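PDB 4CO9: kynurenine formamidase, which catalyses the zinc-dependent hydrolysis of N-formyl-L-kynurenine to L-kynurenine and formate in the kynurenine pathway of tryptophan degradation. Local coordinates for residues D124-L129 / V147-V152; I84-N89 / L110-S115; E188-P193 / R205-P210; K7-S12 / L179-D184. All blocks are in the same frame, centred on the assembly; numbering follows the deposited sequence. Where two conformers were deposited one is given.

Interaction 1: D124-L129 / V147-V152; sequences DIIPHL and VDVPSV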
loop_
_atom_site.group_PDB
_atom_site.type_symbol
_atom_site.label_atom_id
_atom_site.label_comp_id
_atom_site.label_asym_id
_atom_site.label_seq_id
_atom_site.Cartn_x
_atom_site.Cartn_y
_atom_site.Cartn_z
ATOM N N ASP C 124 -10.560 -18.594 16.444
ATOM C CA ASP C 124 -10.070 -19.812 17.077
ATOM C C ASP C 124 -9.850 -20.912 16.052
ATOM O O ASP C 124 -8.977 -21.751 16.228
ATOM C CB ASP C 124 -11.066 -20.271 18.144
ATOM C CG ASP C 124 -11.194 -19.269 19.273
ATOM O OD1 ASP C 124 -10.148 -18.842 19.806
ATOM O OD2 ASP C 124 -12.337 -18.911 19.625
ATOM N N ILE C 125 -10.668 -20.925 15.001
ATOM C CA ILE C 125 -10.521 -21.876 13.901
ATOM C C ILE C 125 -10.922 -21.190 12.598
ATOM O O ILE C 125 -11.799 -20.331 12.596
ATOM C CB ILE C 125 -11.401 -23.137 14.125
ATOM C CG1 ILE C 125 -11.132 -24.197 13.054
ATOM C CG2 ILE C 125 -12.880 -22.785 14.140
ATOM C CD1 ILE C 125 -11.752 -25.546 13.367
ATOM N N ILE C 126 -10.280 -21.569 11.500
ATOM C CA ILE C 126 -10.671 -21.080 10.173
ATOM C C ILE C 126 -10.696 -22.223 9.170
ATOM O O ILE C 126 -10.110 -23.272 9.413
ATOM C CB ILE C 126 -9.694 -20.002 9.652
ATOM C CG1 ILE C 126 -8.284 -20.596 9.482
ATOM C CG2 ILE C 126 -9.701 -18.796 10.590
ATOM C CD1 ILE C 126 -7.308 -19.701 8.744
ATOM N N PRO C 127 -11.363 -22.017 8.027
ATOM C CA PRO C 127 -11.215 -22.971 6.943
ATOM C C PRO C 127 -9.857 -22.787 6.309
ATOM O O PRO C 127 -9.475 -21.662 6.015
ATOM C CB PRO C 127 -12.321 -22.572 5.958
ATOM C CG PRO C 127 -13.217 -21.660 6.714
ATOM C CD PRO C 127 -12.311 -20.955 7.671
ATOM N N HIS C 128 -9.128 -23.874 6.098
ATOM C CA HIS C 128 -7.816 -23.787 5.471
ATOM C C HIS C 128 -7.907 -24.272 4.029
ATOM O O HIS C 128 -8.920 -24.833 3.628
ATOM C CB HIS C 128 -6.795 -24.601 6.253
ATOM C CG HIS C 128 -7.142 -26.052 6.367
ATOM N ND1 HIS C 128 -8.009 -26.534 7.323
ATOM C CD2 HIS C 128 -6.735 -27.123 5.649
ATOM C CE1 HIS C 128 -8.110 -27.846 7.198
ATOM N NE2 HIS C 128 -7.357 -28.226 6.184
ATOM N N LEU C 129 -6.842 -24.049 3.274
ATOM C CA LEU C 129 -6.702 -24.565 1.924
ATOM C C LEU C 129 -5.866 -25.839 1.963
ATOM O O LEU C 129 -4.847 -25.898 2.650
ATOM C CB LEU C 129 -6.007 -23.541 1.028
ATOM C CG LEU C 129 -6.565 -22.119 1.092
ATOM C CD1 LEU C 129 -5.880 -21.265 0.042
ATOM C CD2 LEU C 129 -8.078 -22.105 0.900
ATOM N N VAL C 147 -7.747 -14.887 0.586
ATOM C CA VAL C 147 -8.743 -15.409 1.503
ATOM C C VAL C 147 -9.206 -14.352 2.507
ATOM O O VAL C 147 -8.439 -13.448 2.868
ATOM C CB VAL C 147 -8.230 -16.660 2.258
ATOM C CG1 VAL C 147 -8.018 -17.798 1.282
ATOM C CG2 VAL C 147 -6.953 -16.368 3.029
ATOM N N ASP C 148 -10.454 -14.472 2.960
ATOM C CA ASP C 148 -11.009 -13.528 3.934
ATOM C C ASP C 148 -10.789 -13.964 5.379
ATOM O O ASP C 148 -11.599 -13.658 6.256
ATOM C CB ASP C 148 -12.495 -13.268 3.658
ATOM C CG ASP C 148 -13.348 -14.519 3.756
ATOM O OD1 ASP C 148 -12.790 -15.632 3.870
ATOM O OD2 ASP C 148 -14.591 -14.390 3.682
ATOM N N VAL C 149 -9.684 -14.666 5.619
ATOM C CA VAL C 149 -9.259 -15.098 6.947
ATOM C C VAL C 149 -7.734 -14.890 7.063
ATOM O O VAL C 149 -7.078 -14.583 6.071
ATOM C CB VAL C 149 -9.629 -16.572 7.213
ATOM C CG1 VAL C 149 -11.117 -16.694 7.490
ATOM C CG2 VAL C 149 -9.234 -17.447 6.032
ATOM N N PRO C 150 -7.167 -15.014 8.276
ATOM C CA PRO C 150 -5.746 -14.629 8.455
ATOM C C PRO C 150 -4.720 -15.568 7.859
ATOM O O PRO C 150 -3.551 -15.200 7.774
ATOM C CB PRO C 150 -5.572 -14.611 9.974
ATOM C CG PRO C 150 -6.941 -14.439 10.516
ATOM C CD PRO C 150 -7.850 -15.160 9.572
ATOM N N SER C 151 -5.130 -16.772 7.484
ATOM C CA SER C 151 -4.187 -17.749 6.991
ATOM C C SER C 151 -4.789 -18.674 5.936
ATOM O O SER C 151 -6.006 -18.868 5.885
ATOM C CB SER C 151 -3.648 -18.580 8.144
ATOM O OG SER C 151 -2.529 -19.349 7.718
ATOM N N VAL C 152 -3.915 -19.218 5.098
ATOM C CA VAL C 152 -4.286 -20.301 4.171
ATOM C C VAL C 152 -4.061 -21.687 4.793
ATOM O O VAL C 152 -4.490 -22.688 4.224
ATOM C CB VAL C 152 -3.533 -20.209 2.827
ATOM C CG1 VAL C 152 -3.894 -18.919 2.106
ATOM C CG2 VAL C 152 -2.026 -20.332 3.019
HETATM O O HOH W 1 -7.799 -20.215 4.284
#

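Interaction 2: I84-N89 / L110-S115; sequences IIDVSN and LLRTSS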
loop_
_atom_site.group_PDB
_atom_site.type_symbol
_atom_site.label_atom_id
_atom_site.label_comp_id
_atom_site.label_asym_id
_atom_site.label_seq_id
_atom_site.Cartn_x
_atom_site.Cartn_y
_atom_site.Cartn_z
ATOM N N ILE C 84 -13.980 -13.523 -7.930
ATOM C CA ILE C 84 -14.378 -13.770 -6.555
ATOM C C ILE C 84 -15.471 -14.840 -6.497
ATOM O O ILE C 84 -16.460 -14.759 -7.232
ATOM C CB ILE C 84 -14.896 -12.481 -5.903
ATOM C CG1 ILE C 84 -13.823 -11.385 -6.031
ATOM C CG2 ILE C 84 -15.292 -12.727 -4.458
ATOM C CD1 ILE C 84 -14.162 -10.096 -5.326
ATOM N N ILE C 85 -15.274 -15.834 -5.634
ATOM C CA ILE C 85 -16.203 -16.949 -5.491
ATOM C C ILE C 85 -16.514 -17.205 -4.043
ATOM O O ILE C 85 -15.740 -16.846 -3.146
ATOM C CB ILE C 85 -15.686 -18.265 -6.131
ATOM C CG1 ILE C 85 -14.408 -18.747 -5.464
ATOM C CG2 ILE C 85 -15.490 -18.083 -7.635
ATOM C CD1 ILE C 85 -13.926 -20.102 -5.946
ATOM N N ASP C 86 -17.656 -17.835 -3.827
ATOM C CA ASP C 86 -18.120 -18.174 -2.498
ATOM C C ASP C 86 -17.767 -19.617 -2.153
ATOM O O ASP C 86 -18.180 -20.551 -2.840
ATOM C CB ASP C 86 -19.614 -17.930 -2.332
ATOM C CG ASP C 86 -20.032 -17.940 -0.883
ATOM O OD1 ASP C 86 -20.181 -19.038 -0.315
ATOM O OD2 ASP C 86 -20.173 -16.839 -0.300
ATOM N N VAL C 87 -17.027 -19.784 -1.061
ATOM C CA VAL C 87 -16.691 -21.103 -0.528
ATOM C C VAL C 87 -17.031 -21.156 0.965
ATOM O O VAL C 87 -16.307 -21.742 1.760
ATOM C CB VAL C 87 -15.225 -21.465 -0.778
ATOM C CG1 VAL C 87 -15.002 -21.745 -2.259
ATOM C CG2 VAL C 87 -14.290 -20.356 -0.312
ATOM N N SER C 88 -18.159 -20.559 1.326
ATOM C CA SER C 88 -18.617 -20.548 2.706
ATOM C C SER C 88 -19.077 -21.931 3.140
ATOM O O SER C 88 -19.368 -22.786 2.308
ATOM C CB SER C 88 -19.761 -19.557 2.882
ATOM O OG SER C 88 -20.808 -19.857 1.978
ATOM N N ASN C 89 -19.123 -22.139 4.450
ATOM C CA ASN C 89 -19.621 -23.378 5.028
ATOM C C ASN C 89 -18.847 -24.616 4.597
ATOM O O ASN C 89 -19.425 -25.694 4.444
ATOM C CB ASN C 89 -21.108 -23.512 4.702
ATOM C CG ASN C 89 -21.953 -22.499 5.433
ATOM O OD1 ASN C 89 -21.690 -22.158 6.577
ATOM N ND2 ASN C 89 -22.952 -21.983 4.755
ATOM N N LEU C 110 -10.117 -14.738 -5.424
ATOM C CA LEU C 110 -10.438 -14.435 -4.024
ATOM C C LEU C 110 -11.533 -15.359 -3.542
ATOM O O LEU C 110 -12.557 -15.527 -4.215
ATOM C CB LEU C 110 -10.871 -12.980 -3.845
ATOM C CG LEU C 110 -9.960 -11.911 -4.435
ATOM C CD1 LEU C 110 -10.472 -10.512 -4.150
ATOM C CD2 LEU C 110 -8.528 -12.058 -3.938
ATOM N N LEU C 111 -11.316 -15.942 -2.367
ATOM C CA LEU C 111 -12.226 -16.900 -1.764
ATOM C C LEU C 111 -12.957 -16.279 -0.581
ATOM O O LEU C 111 -12.328 -15.895 0.408
ATOM C CB LEU C 111 -11.447 -18.131 -1.295
ATOM C CG LEU C 111 -10.527 -18.822 -2.291
ATOM C CD1 LEU C 111 -9.882 -20.051 -1.661
ATOM C CD2 LEU C 111 -11.295 -19.230 -3.533
ATOM N N ARG C 112 -14.281 -16.165 -0.695
ATOM C CA ARG C 112 -15.122 -15.745 0.412
ATOM C C ARG C 112 -15.541 -16.965 1.232
ATOM O O ARG C 112 -16.376 -17.754 0.791
ATOM C CB ARG C 112 -16.384 -15.006 -0.077
ATOM C CG ARG C 112 -17.121 -14.292 1.047
ATOM C CD ARG C 112 -18.534 -13.805 0.703
ATOM N NE ARG C 112 -18.568 -12.893 -0.441
ATOM C CZ ARG C 112 -18.730 -13.289 -1.698
ATOM N NH1 ARG C 112 -18.923 -14.580 -1.991
ATOM N NH2 ARG C 112 -18.713 -12.395 -2.668
ATOM N N THR C 113 -14.924 -17.141 2.396
ATOM C CA THR C 113 -15.339 -18.190 3.328
ATOM C C THR C 113 -16.462 -17.693 4.224
ATOM O O THR C 113 -17.246 -18.491 4.715
ATOM C CB THR C 113 -14.185 -18.677 4.236
ATOM O OG1 THR C 113 -13.869 -17.667 5.199
ATOM C CG2 THR C 113 -12.950 -19.046 3.430
ATOM N N SER C 114 -16.523 -16.381 4.437
ATOM C CA SER C 114 -17.448 -15.762 5.382
ATOM C C SER C 114 -17.398 -16.440 6.743
ATOM O O SER C 114 -18.407 -16.510 7.441
ATOM C CB SER C 114 -18.884 -15.779 4.838
ATOM O OG SER C 114 -18.964 -15.094 3.591
ATOM N N SER C 115 -16.227 -16.955 7.111
ATOM C CA SER C 115 -16.096 -17.762 8.326
ATOM C C SER C 115 -15.879 -16.904 9.566
ATOM O O SER C 115 -16.284 -17.287 10.663
ATOM C CB SER C 115 -14.995 -18.782 8.185
ATOM O OG SER C 115 -14.832 -19.499 9.397
HETATM O O HOH W 2 -20.966 -16.155 2.117
HETATM O O HOH W 3 -18.554 -20.067 6.402
#

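Interaction 3: E188-P193 / R205-P210; sequences ELIALP and RAVIRP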
loop_
_atom_site.group_PDB
_atom_site.type_symbol
_atom_site.label_atom_id
_atom_site.label_comp_id
_atom_site.label_asym_id
_atom_site.label_seq_id
_atom_site.Cartn_x
_atom_site.Cartn_y
_atom_site.Cartn_z
ATOM N N GLU C 188 -11.399 -5.952 -11.277
ATOM C CA GLU C 188 -9.981 -5.651 -11.293
ATOM C C GLU C 188 -9.554 -5.497 -9.841
ATOM O O GLU C 188 -10.263 -4.876 -9.054
ATOM C CB GLU C 188 -9.709 -4.384 -12.103
ATOM C CG GLU C 188 -9.877 -4.600 -13.608
ATOM C CD GLU C 188 -8.618 -5.086 -14.286
ATOM O OE1 GLU C 188 -7.667 -5.424 -13.581
ATOM O OE2 GLU C 188 -8.587 -5.188 -15.529
ATOM N N LEU C 189 -8.435 -6.120 -9.480
ATOM C CA LEU C 189 -7.903 -6.080 -8.107
ATOM C C LEU C 189 -6.638 -5.237 -8.078
ATOM O O LEU C 189 -5.847 -5.266 -9.015
ATOM C CB LEU C 189 -7.541 -7.488 -7.621
ATOM C CG LEU C 189 -6.806 -7.652 -6.282
ATOM C CD1 LEU C 189 -7.650 -7.201 -5.100
ATOM C CD2 LEU C 189 -6.392 -9.109 -6.093
ATOM N N ILE C 190 -6.469 -4.484 -6.997
ATOM C CA ILE C 190 -5.184 -3.889 -6.639
ATOM C C ILE C 190 -4.888 -4.292 -5.197
ATOM O O ILE C 190 -5.711 -4.072 -4.302
ATOM C CB ILE C 190 -5.212 -2.355 -6.715
ATOM C CG1 ILE C 190 -5.598 -1.890 -8.132
ATOM C CG2 ILE C 190 -3.854 -1.782 -6.317
ATOM C CD1 ILE C 190 -5.940 -0.419 -8.207
ATOM N N ALA C 191 -3.709 -4.858 -4.967
ATOM C CA ALA C 191 -3.303 -5.246 -3.616
ATOM C C ALA C 191 -1.781 -5.253 -3.476
ATOM O O ALA C 191 -1.166 -6.295 -3.273
ATOM C CB ALA C 191 -3.889 -6.598 -3.264
ATOM N N LEU C 192 -1.179 -4.072 -3.599
ATOM C CA LEU C 192 0.263 -3.960 -3.787
ATOM C C LEU C 192 1.031 -3.949 -2.473
ATOM O O LEU C 192 0.688 -3.188 -1.570
ATOM C CB LEU C 192 0.597 -2.676 -4.554
ATOM C CG LEU C 192 0.340 -2.704 -6.062
ATOM C CD1 LEU C 192 0.145 -1.293 -6.583
ATOM C CD2 LEU C 192 1.488 -3.390 -6.784
ATOM N N PRO C 193 2.094 -4.761 -2.371
ATOM C CA PRO C 193 2.952 -4.644 -1.185
ATOM C C PRO C 193 3.750 -3.356 -1.200
ATOM O O PRO C 193 4.080 -2.839 -2.276
ATOM C CB PRO C 193 3.908 -5.829 -1.291
ATOM C CG PRO C 193 3.815 -6.336 -2.682
ATOM C CD PRO C 193 2.572 -5.780 -3.324
ATOM N N ARG C 205 -3.273 -2.091 0.775
ATOM C CA ARG C 205 -4.629 -1.599 0.609
ATOM C C ARG C 205 -5.204 -2.351 -0.570
ATOM O O ARG C 205 -4.860 -2.073 -1.724
ATOM C CB ARG C 205 -4.668 -0.100 0.350
ATOM C CG ARG C 205 -6.081 0.485 0.381
ATOM C CD ARG C 205 -6.636 0.446 1.788
ATOM N NE ARG C 205 -7.957 1.045 1.929
ATOM C CZ ARG C 205 -8.201 2.345 2.063
ATOM N NH1 ARG C 205 -7.225 3.246 2.020
ATOM N NH2 ARG C 205 -9.446 2.751 2.208
ATOM N N ALA C 206 -6.022 -3.348 -0.273
ATOM C CA ALA C 206 -6.691 -4.104 -1.300
ATOM C C ALA C 206 -7.996 -3.424 -1.664
ATOM O O ALA C 206 -8.824 -3.133 -0.791
ATOM C CB ALA C 206 -6.936 -5.534 -0.842
ATOM N N VAL C 207 -8.158 -3.160 -2.960
ATOM C CA VAL C 207 -9.392 -2.619 -3.509
ATOM C C VAL C 207 -9.757 -3.360 -4.790
ATOM O O VAL C 207 -8.892 -3.924 -5.461
ATOM C CB VAL C 207 -9.272 -1.106 -3.827
ATOM C CG1 VAL C 207 -8.911 -0.319 -2.584
ATOM C CG2 VAL C 207 -8.240 -0.852 -4.919
ATOM N N ILE C 208 -11.037 -3.297 -5.157
ATOM C CA ILE C 208 -11.529 -3.922 -6.389
ATOM C C ILE C 208 -12.524 -3.026 -7.123
ATOM O O ILE C 208 -13.226 -2.227 -6.500
ATOM C CB ILE C 208 -12.213 -5.293 -6.121
ATOM C CG1 ILE C 208 -13.371 -5.159 -5.114
ATOM C CG2 ILE C 208 -11.180 -6.300 -5.650
ATOM C CD1 ILE C 208 -14.154 -6.443 -4.877
ATOM N N ARG C 209 -12.568 -3.180 -8.444
ATOM C CA ARG C 209 -13.509 -2.473 -9.284
ATOM C C ARG C 209 -14.208 -3.484 -10.197
ATOM O O ARG C 209 -13.536 -4.266 -10.873
ATOM C CB ARG C 209 -12.757 -1.461 -10.135
ATOM C CG ARG C 209 -13.632 -0.617 -11.029
ATOM C CD ARG C 209 -12.836 0.494 -11.681
ATOM N NE ARG C 209 -11.847 -0.003 -12.610
ATOM C CZ ARG C 209 -11.008 0.773 -13.289
ATOM N NH1 ARG C 209 -11.011 2.090 -13.116
ATOM N NH2 ARG C 209 -10.146 0.231 -14.132
ATOM N N PRO C 210 -15.550 -3.456 -10.239
ATOM C CA PRO C 210 -16.266 -4.430 -11.081
ATOM C C PRO C 210 -15.923 -4.246 -12.553
ATOM O O PRO C 210 -15.765 -3.113 -12.994
ATOM C CB PRO C 210 -17.743 -4.153 -10.800
ATOM C CG PRO C 210 -17.808 -2.928 -9.965
ATOM C CD PRO C 210 -16.449 -2.573 -9.476
HETATM O O HOH W 4 -1.085 -1.344 -0.969
HETATM O O HOH W 5 -2.478 -1.322 -3.228
#

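Interaction 4: K7-S12 / L179-D184; sequences KWIDIS and LDHVAD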
loop_
_atom_site.group_PDB
_atom_site.type_symbol
_atom_site.label_atom_id
_atom_site.label_comp_id
_atom_site.label_asym_id
_atom_site.label_seq_id
_atom_site.Cartn_x
_atom_site.Cartn_y
_atom_site.Cartn_z
ATOM N N LYS C 7 -16.664 2.680 -9.518
ATOM C CA LYS C 7 -15.792 3.062 -8.414
ATOM C C LYS C 7 -15.011 1.866 -7.868
ATOM O O LYS C 7 -15.491 0.732 -7.884
ATOM C CB LYS C 7 -16.604 3.679 -7.282
ATOM C CG LYS C 7 -17.209 5.030 -7.598
ATOM C CD LYS C 7 -17.828 5.616 -6.324
ATOM C CE LYS C 7 -18.436 6.984 -6.557
ATOM N NZ LYS C 7 -18.990 7.546 -5.295
ATOM N N TRP C 8 -13.805 2.147 -7.379
ATOM C CA TRP C 8 -13.046 1.197 -6.598
ATOM C C TRP C 8 -13.753 0.965 -5.273
ATOM O O TRP C 8 -14.281 1.896 -4.682
ATOM C CB TRP C 8 -11.623 1.716 -6.371
ATOM C CG TRP C 8 -10.886 1.768 -7.629
ATOM C CD1 TRP C 8 -10.736 2.844 -8.455
ATOM C CD2 TRP C 8 -10.265 0.667 -8.282
ATOM N NE1 TRP C 8 -10.036 2.485 -9.580
ATOM C CE2 TRP C 8 -9.743 1.148 -9.505
ATOM C CE3 TRP C 8 -10.104 -0.686 -7.961
ATOM C CZ2 TRP C 8 -9.047 0.339 -10.378
ATOM C CZ3 TRP C 8 -9.413 -1.490 -8.835
ATOM C CH2 TRP C 8 -8.892 -0.975 -10.034
ATOM N N ILE C 9 -13.771 -0.288 -4.834
ATOM C CA ILE C 9 -14.379 -0.702 -3.579
ATOM C C ILE C 9 -13.293 -1.187 -2.623
ATOM O O ILE C 9 -12.500 -2.045 -2.974
ATOM C CB ILE C 9 -15.367 -1.860 -3.800
ATOM C CG1 ILE C 9 -16.471 -1.425 -4.775
ATOM C CG2 ILE C 9 -16.001 -2.324 -2.490
ATOM C CD1 ILE C 9 -17.204 -2.613 -5.383
ATOM N N ASP C 10 -13.299 -0.656 -1.404
ATOM C CA ASP C 10 -12.346 -1.054 -0.366
ATOM C C ASP C 10 -12.664 -2.460 0.137
ATOM O O ASP C 10 -13.796 -2.731 0.558
ATOM C CB ASP C 10 -12.429 -0.044 0.785
ATOM C CG ASP C 10 -11.282 -0.146 1.776
ATOM O OD1 ASP C 10 -10.361 -0.975 1.587
ATOM O OD2 ASP C 10 -11.298 0.631 2.762
ATOM N N ILE C 11 -11.683 -3.360 0.080
ATOM C CA ILE C 11 -11.830 -4.685 0.689
ATOM C C ILE C 11 -10.737 -4.949 1.731
ATOM O O ILE C 11 -10.334 -6.096 1.949
ATOM C CB ILE C 11 -11.896 -5.814 -0.369
ATOM C CG1 ILE C 11 -10.655 -5.835 -1.265
ATOM C CG2 ILE C 11 -13.152 -5.643 -1.204
ATOM C CD1 ILE C 11 -10.452 -7.154 -1.979
ATOM N N SER C 12 -10.275 -3.873 2.365
ATOM C CA SER C 12 -9.247 -3.945 3.391
ATOM C C SER C 12 -9.841 -3.774 4.792
ATOM O O SER C 12 -10.849 -3.099 4.969
ATOM C CB SER C 12 -8.203 -2.857 3.175
ATOM O OG SER C 12 -7.658 -2.909 1.868
ATOM N N LEU C 179 -14.823 -9.373 2.238
ATOM C CA LEU C 179 -15.613 -9.667 1.055
ATOM C C LEU C 179 -17.123 -9.793 1.288
ATOM O O LEU C 179 -17.853 -10.063 0.347
ATOM C CB LEU C 179 -15.098 -10.964 0.408
ATOM C CG LEU C 179 -13.646 -11.007 -0.056
ATOM C CD1 LEU C 179 -13.327 -12.391 -0.602
ATOM C CD2 LEU C 179 -13.347 -9.934 -1.093
ATOM N N ASP C 180 -17.607 -9.592 2.505
ATOM C CA ASP C 180 -19.046 -9.797 2.744
ATOM C C ASP C 180 -19.933 -8.728 2.079
ATOM O O ASP C 180 -21.090 -8.992 1.796
ATOM C CB ASP C 180 -19.352 -9.987 4.231
ATOM C CG ASP C 180 -19.229 -11.452 4.674
ATOM O OD1 ASP C 180 -18.529 -12.261 4.003
ATOM O OD2 ASP C 180 -19.848 -11.797 5.700
ATOM N N HIS C 181 -19.351 -7.578 1.742
ATOM C CA HIS C 181 -20.078 -6.495 1.099
ATOM C C HIS C 181 -19.938 -6.487 -0.430
ATOM O O HIS C 181 -20.399 -5.567 -1.073
ATOM C CB HIS C 181 -19.656 -5.140 1.671
ATOM C CG HIS C 181 -18.215 -4.798 1.434
ATOM N ND1 HIS C 181 -17.183 -5.412 2.112
ATOM C CD2 HIS C 181 -17.635 -3.902 0.600
ATOM C CE1 HIS C 181 -16.030 -4.929 1.691
ATOM N NE2 HIS C 181 -16.275 -4.003 0.780
ATOM N N VAL C 182 -19.311 -7.505 -1.009
ATOM C CA VAL C 182 -19.144 -7.562 -2.453
ATOM C C VAL C 182 -19.699 -8.859 -3.030
ATOM O O VAL C 182 -19.624 -9.930 -2.425
ATOM C CB VAL C 182 -17.666 -7.365 -2.886
ATOM C CG1 VAL C 182 -17.089 -6.117 -2.243
ATOM C CG2 VAL C 182 -16.822 -8.577 -2.554
ATOM N N ALA C 183 -20.239 -8.746 -4.230
ATOM C CA ALA C 183 -20.850 -9.876 -4.902
ATOM C C ALA C 183 -19.793 -10.713 -5.592
ATOM O O ALA C 183 -18.698 -10.220 -5.929
ATOM C CB ALA C 183 -21.870 -9.374 -5.917
ATOM N N ASP C 184 -20.129 -11.978 -5.839
ATOM C CA ASP C 184 -19.290 -12.844 -6.650
ATOM C C ASP C 184 -19.139 -12.265 -8.038
ATOM O O ASP C 184 -20.016 -11.547 -8.519
ATOM C CB ASP C 184 -19.904 -14.239 -6.784
ATOM C CG ASP C 184 -19.925 -15.005 -5.488
ATOM O OD1 ASP C 184 -19.169 -14.679 -4.553
ATOM O OD2 ASP C 184 -20.672 -16.001 -5.421
#

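Interaction 1: D124-L129 / V147-V152
Ile126 reaches across to Val149, Pro150 and Ser151. From its CB the side chain forks. The CG2 branch meets the Val149 side chain, with CG2 4.0 Å from Val149 CG1, and also touches CD of the Pro150 ring. The other branch starts at CG1, which stands between the backbone N and the carbonyl carbon (chi1 63°). It ends at CD1, which lies 3.3 Å from Ser151 O and also touches Ser151 CB. CG2 faces Val149 CG1 and CD1 faces Val149 CG2. Pro127 adds a looser apolar contact through CD to Val149 CG1.

Residues 128-129 form a short strand that pairs in parallel with strand 92-93. The contact joins this small sheet to the loop after strand 144-147, beside the binuclear zinc site. Ser151 packs on the zinc ligand His163, about 4 Å from a zinc ion by nearest atoms. Its hydroxyl is bonded to the backbone N of Asp153.

At the other end of the contact, Leu129 N donates to Val152 O at 2.9 Å, with a nearly straight angle of 170° at the hydrogen. Next to this bond Leu129 CD1 packs on Val152 CG1 at 3.7 Å and more loosely on Val147 CG1. Between the apolar patches a water donates to both Pro127 O and Ser151 O, at 2.8 Å from each oxygen. Val152 also touches Ala162, His163 and Leu166 of helix 161-168.

Interaction 2: I84-N89 / L110-S115
Asp86 and Arg112 face each other at the ends of two parallel strands. In the conformer given for Asp86, Arg112 NH1 donates to Asp86 OD2 in a salt bridge. Asp86 OD2 accepts through its anti lone pair, away from OD1. The two flat groups are nearly coplanar, 22° apart. The bond is long, 3.1 Å from NH1 to OD2, and bent, with 144° at the hydrogen. Arg112 has further partners: Asp184 for NH1, Val182 O for NH2 and Leu179 O for NE.

In the same conformer Asp86 OD1 takes Ser88 N from above the carboxylate plane, which makes an Asx turn. Ser88 OG donates to its syn lone pair. A water donates to both Asp86 OD2 and Ser114 OG, and Ser114 OG also bonds Asp180. Thr113 OG1 accepts Ser115 N in an ST turn and bonds Asp148. Another water links Asn89 N to Thr113 O.

The backbones form a parallel ladder: Ile85 N to Leu110 O, Arg112 N to Ile85 O, and Val87 N to Arg112 O. Ile85 CD1 lies beside Leu111 CD2 on one face. Ile84 CD1 meets Leu110 CD1 on the other, which also carries Arg112. Asp86 and Asp184 probably balance the buried guanidinium charge, while two carbonyls take further N-H groups.

Interaction 3: E188-P193 / R205-P210
Leu189 has CG anti to its backbone N (chi1 172°), and chi2 of 65° turns CD1 toward Ile208 CG2. Ile208 has CG2 beside its own N, with CG1 between N and the carbonyl carbon (chi1 57°). On the face they share, Leu189 CD1 comes within 3.7 Å of Ile208 CG2. The same CD1 also lies 3.5 Å from Val207 O. On the other face Ile190 and Val207 lie side by side and point the same way. Val207 CG2 rests against Ile190 CB at 3.8 Å and also touches Ile190 CD1.

The strands are antiparallel. Glu188 with Arg209 and Ile190 with Val207 are hydrogen-bonded pairs, each closed by two bonds. In the first, Glu188 N donates to Arg209 O at 2.8 Å and Arg209 N returns to Glu188 O. In the second, Ile190 N to Val207 O is 2.9 Å and nearly straight. Leu189 and Ile208 form the non-hydrogen-bonded pair between them. Further on, Ala191 CB touches Ala206 CB at 4.0 Å. There the ladder gives way to water: one water accepts from Arg205 N and donates to Leu192 O at 2.6 Å, and another accepts from Leu192 N and donates to Arg205 O.

This antiparallel pair belongs to the large mixed sheet. Strand 207-210 lies between strand 185-190 and the short strand 9-10, while strand 81-86 flanks 185-190 on its far side. The Ile190 face meets Ile190 of the second subunit, and Arg205 NH1 bonds Pro193 O of that subunit.

Interaction 4: K7-S12 / L179-D184
At the edge of the His181 imidazole ring, near its plane, stand Asp10 O and Ile9 CG2. NE2 of His181 donates to Asp10 O at 2.8 Å. The acceptor lies close to the ring plane, but the angle at the hydrogen is only 140°. Ile9 CG2 sits 3.7 Å from the same NE2. Ile11 CG2 approaches NE2 obliquely. Over one face of the ring lies Val182 CG1, 3.6 Å above the plane and offset toward the rim. His181 CG stands between its backbone N and carbonyl carbon (chi1 63°), and from there the ring reaches Asp10 O.

His181 lies in a type I beta turn from Leu179 to Val182, closed by Val182 N to Leu179 O at 3.2 Å. The turn lies in the loop that leads into strand 185-190. Strand 9-10, which it meets, is an outermost strand of the large mixed sheet within this chain.

On the side of the ring that Val182 covers, the contact is apolar. Val182 CG1 meets Ile9 CG2 at 4.0 Å and Ile11 CG2 at 4.1 Å, and Ile11 CD1 touches Leu179 CD2. Val182 and Ile11 both continue onto Ile208 of strand 207-210. Asp10 OD1 takes Ser12 N in an Asx turn at 3.0 Å, and its OD2 forms a salt bridge with Arg205.

In the fold
Interactions 1, 2 and 3 are largely buried, while interaction 4 is partly open, with His181 at the surface. Interactions 2 and 3 are strand ladders of the same mixed sheet, one parallel and one antiparallel, and they meet where Ile84 packs on Ile208. Interaction 4 adds the edge strand 9-10 beside 207-210. Its loop 179-184 also supplies two carbonyls and Asp184 to Arg112 of interaction 2. Interaction 1 joins a short strand and its lead-in to a loop near the zinc site, through apolar branches, one backbone bond and a water. Asp148 ties it to interaction 2 by bonding Thr113 and Ser114. Interactions 3 and 4 both reach the second subunit; 1 and 2 do not.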